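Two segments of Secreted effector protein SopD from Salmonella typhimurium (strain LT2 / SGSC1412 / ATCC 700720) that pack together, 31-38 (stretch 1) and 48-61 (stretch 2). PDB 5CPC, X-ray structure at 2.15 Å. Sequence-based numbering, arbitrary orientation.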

# COMPACT_ATOMS: atom_id res chain seq x y z
N ALA A 31 14.04 -10.05 -15.63
CA ALA A 31 15.51 -9.88 -15.57
C ALA A 31 16.09 -9.01 -14.43
O ALA A 31 15.81 -7.81 -14.33
CB ALA A 31 16.06 -9.41 -16.95
N ILE A 32 16.92 -9.63 -13.60
CA ILE A 32 17.64 -8.88 -12.61
C ILE A 32 19.00 -8.47 -13.21
O ILE A 32 19.64 -9.26 -13.89
CB ILE A 32 17.85 -9.70 -11.40
CG1 ILE A 32 16.47 -9.93 -10.74
CG2 ILE A 32 18.92 -9.04 -10.51
CD1 ILE A 32 16.52 -10.79 -9.49
N HIS A 33 19.42 -7.24 -12.95
CA HIS A 33 20.59 -6.68 -13.58
C HIS A 33 21.64 -6.22 -12.58
O HIS A 33 22.76 -5.91 -12.98
CB HIS A 33 20.19 -5.43 -14.41
CG HIS A 33 19.13 -5.67 -15.45
ND1 HIS A 33 19.33 -6.48 -16.56
CD2 HIS A 33 17.87 -5.16 -15.57
CE1 HIS A 33 18.23 -6.46 -17.31
NE2 HIS A 33 17.33 -5.67 -16.73
N MET A 34 21.27 -6.10 -11.31
CA MET A 34 22.17 -5.51 -10.34
C MET A 34 23.47 -6.33 -10.21
O MET A 34 23.51 -7.53 -10.49
CB MET A 34 21.49 -5.44 -9.02
CG MET A 34 21.26 -6.86 -8.50
SD MET A 34 20.29 -6.86 -7.01
CE MET A 34 21.11 -5.58 -6.09
N GLY A 35 24.54 -5.69 -9.76
CA GLY A 35 25.84 -6.42 -9.62
C GLY A 35 26.39 -7.09 -10.90
O GLY A 35 27.09 -8.11 -10.80
N GLY A 36 26.07 -6.55 -12.09
CA GLY A 36 26.39 -7.19 -13.41
C GLY A 36 25.77 -8.61 -13.56
O GLY A 36 26.32 -9.46 -14.26
N TRP A 37 24.64 -8.87 -12.89
CA TRP A 37 24.00 -10.23 -12.88
C TRP A 37 23.74 -10.83 -14.30
O TRP A 37 23.90 -12.05 -14.51
CB TRP A 37 22.71 -10.26 -12.03
CG TRP A 37 22.14 -11.63 -11.84
CD1 TRP A 37 20.90 -12.07 -12.25
CD2 TRP A 37 22.78 -12.74 -11.21
NE1 TRP A 37 20.74 -13.38 -11.91
CE2 TRP A 37 21.85 -13.82 -11.25
CE3 TRP A 37 24.04 -12.93 -10.59
CZ2 TRP A 37 22.14 -15.09 -10.72
CZ3 TRP A 37 24.32 -14.19 -10.05
CH2 TRP A 37 23.38 -15.26 -10.14
N ASP A 38 23.40 -9.96 -15.27
CA ASP A 38 23.28 -10.37 -16.67
C ASP A 38 24.35 -11.31 -17.18
O ASP A 38 24.05 -12.19 -17.98
CB ASP A 38 23.30 -9.13 -17.59
CG ASP A 38 22.77 -7.88 -16.88
OD1 ASP A 38 23.38 -7.50 -15.75
OD2 ASP A 38 21.75 -7.32 -17.44
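Stretch 2 (48-61) KKDHALEVLHSIIH

The contact between these segments of SopD is an apolar one, in which a single helix lays its side chains against a loop and the tryptophan that follows it, with no hydrogen bond crossing between them. Residues Lys 49 to Ile 60 of stretch 2 are helical, whereas stretch 1 is mostly loop, with Trp 37 and Asp 38 in a helix that continues beyond it; Gly 36 is at the N-cap position. Over its last residues, Met 34 to Trp 37, stretch 1 advances against the direction of the helix: Trp 37 lies nearest Leu 53, with their CA atoms 8.2 Å apart, and the earlier Gly 35 lies nearest the later Ile 60, CA to CA 6.8 Å.

The principle illustrated is the knob in a hole. The side chain of Trp 37 settles among Lys 49, Ala 52, Leu 53 and Leu 56, residues that the helical repeat gathers into one patch. Leu 53 covers one face of the indole, its CG 3.7 Å from Trp 37 CE2, and its CD2 stands almost on the normal of the five-membered ring, 3.8 Å from the centroid, a CH-pi contact. Trp 37 CE3 meets Leu 56 CD2 at 3.8 Å, and CH2 of Trp 37 reaches Ala 52 CB at 4.0 Å. Leu 53 also turns CD1 to Ile 32 CD1, 3.8 Å away. Met 34 O lies 3.6 Å from Leu 56 CD2. At Gly 35 a side chain would have little room: an ideal CB there would lie 2.9 Å from Leu 56 CD1, a clash.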

# COMPACT_ATOMS: atom_id res chain seq x y z
N LYS A 48 21.53 -23.03 -8.39
CA LYS A 48 22.29 -22.21 -7.41
C LYS A 48 22.06 -20.71 -7.57
O LYS A 48 22.56 -19.93 -6.76
CB LYS A 48 23.81 -22.44 -7.55
CG LYS A 48 24.29 -23.86 -7.34
CD LYS A 48 24.34 -24.20 -5.90
CE LYS A 48 24.93 -25.59 -5.68
NZ LYS A 48 24.71 -25.99 -4.24
N LYS A 49 21.34 -20.32 -8.63
CA LYS A 49 21.25 -18.88 -8.99
C LYS A 49 20.58 -18.08 -7.94
O LYS A 49 21.07 -17.00 -7.61
CB LYS A 49 20.64 -18.67 -10.40
CG LYS A 49 21.65 -19.03 -11.50
CD LYS A 49 21.09 -18.69 -12.95
CE LYS A 49 21.99 -19.28 -14.04
NZ LYS A 49 21.47 -18.75 -15.36
N ASP A 50 19.53 -18.61 -7.32
CA ASP A 50 18.87 -17.86 -6.20
C ASP A 50 19.73 -17.70 -4.96
O ASP A 50 19.74 -16.65 -4.30
CB ASP A 50 17.47 -18.44 -5.82
CG ASP A 50 16.46 -18.29 -6.93
OD1 ASP A 50 16.50 -17.25 -7.64
OD2 ASP A 50 15.64 -19.23 -7.12
N HIS A 51 20.40 -18.77 -4.58
CA HIS A 51 21.39 -18.66 -3.54
C HIS A 51 22.48 -17.61 -3.98
O HIS A 51 22.78 -16.72 -3.26
CB HIS A 51 22.03 -20.03 -3.26
CG HIS A 51 22.86 -20.07 -1.99
ND1 HIS A 51 23.43 -21.23 -1.50
CD2 HIS A 51 23.16 -19.09 -1.10
CE1 HIS A 51 24.10 -20.95 -0.39
NE2 HIS A 51 23.92 -19.66 -0.11
N ALA A 52 23.04 -17.71 -5.17
CA ALA A 52 24.11 -16.78 -5.49
C ALA A 52 23.61 -15.32 -5.49
O ALA A 52 24.37 -14.42 -5.09
CB ALA A 52 24.70 -17.13 -6.81
N LEU A 53 22.33 -15.08 -5.87
CA LEU A 53 21.72 -13.72 -5.84
C LEU A 53 21.57 -13.15 -4.47
O LEU A 53 21.84 -11.96 -4.26
CB LEU A 53 20.32 -13.71 -6.49
CG LEU A 53 20.24 -13.30 -7.94
CD1 LEU A 53 18.83 -13.67 -8.52
CD2 LEU A 53 20.60 -11.79 -8.19
N GLU A 54 21.15 -14.00 -3.52
CA GLU A 54 21.05 -13.58 -2.15
C GLU A 54 22.45 -13.14 -1.68
O GLU A 54 22.63 -12.11 -0.98
CB GLU A 54 20.54 -14.77 -1.32
CG GLU A 54 20.17 -14.42 0.09
CD GLU A 54 18.85 -13.60 0.11
OE1 GLU A 54 18.71 -12.64 0.92
OE2 GLU A 54 17.96 -13.94 -0.71
N VAL A 55 23.48 -13.90 -2.06
CA VAL A 55 24.81 -13.52 -1.70
C VAL A 55 25.21 -12.22 -2.40
O VAL A 55 25.78 -11.32 -1.78
CB VAL A 55 25.87 -14.65 -2.00
CG1 VAL A 55 27.22 -14.15 -1.56
CG2 VAL A 55 25.55 -15.95 -1.20
N LEU A 56 24.99 -12.15 -3.71
CA LEU A 56 25.31 -10.93 -4.47
C LEU A 56 24.61 -9.70 -3.86
O LEU A 56 25.24 -8.65 -3.66
CB LEU A 56 24.91 -11.08 -5.91
CG LEU A 56 25.20 -9.92 -6.85
CD1 LEU A 56 26.75 -9.77 -7.11
CD2 LEU A 56 24.39 -10.10 -8.15
N HIS A 57 23.33 -9.87 -3.54
CA HIS A 57 22.58 -8.86 -2.80
C HIS A 57 23.29 -8.43 -1.53
O HIS A 57 23.48 -7.25 -1.31
CB HIS A 57 21.16 -9.31 -2.44
CG HIS A 57 20.51 -8.40 -1.46
ND1 HIS A 57 20.28 -8.76 -0.14
CD2 HIS A 57 20.08 -7.12 -1.60
CE1 HIS A 57 19.73 -7.73 0.49
NE2 HIS A 57 19.61 -6.73 -0.37
N SER A 58 23.73 -9.37 -0.70
CA SER A 58 24.48 -8.92 0.49
C SER A 58 25.89 -8.30 0.21
O SER A 58 26.40 -7.51 1.02
CB SER A 58 24.45 -9.97 1.61
OG SER A 58 25.35 -11.00 1.32
N ILE A 59 26.52 -8.59 -0.93
CA ILE A 59 27.75 -7.89 -1.23
C ILE A 59 27.49 -6.42 -1.59
O ILE A 59 28.24 -5.51 -1.14
CB ILE A 59 28.56 -8.57 -2.38
CG1 ILE A 59 29.19 -9.87 -1.86
CG2 ILE A 59 29.58 -7.62 -2.95
CD1 ILE A 59 29.43 -10.89 -2.99
N ILE A 60 26.48 -6.18 -2.42
CA ILE A 60 26.32 -4.84 -3.04
C ILE A 60 25.41 -3.86 -2.26
O ILE A 60 25.63 -2.65 -2.35
CB ILE A 60 25.78 -4.89 -4.51
CG1 ILE A 60 24.40 -5.53 -4.56
CG2 ILE A 60 26.74 -5.59 -5.42
CD1 ILE A 60 23.79 -5.55 -5.94
N HIS A 61 24.42 -4.36 -1.50
CA HIS A 61 23.42 -3.46 -0.85
C HIS A 61 23.93 -2.80 0.45
O HIS A 61 24.85 -3.30 1.11
CB HIS A 61 22.08 -4.19 -0.61
CG HIS A 61 21.68 -4.25 0.85
ND1 HIS A 61 22.53 -4.71 1.84
CD2 HIS A 61 20.54 -3.86 1.47
CE1 HIS A 61 21.92 -4.62 3.02
NE2 HIS A 61 20.71 -4.12 2.82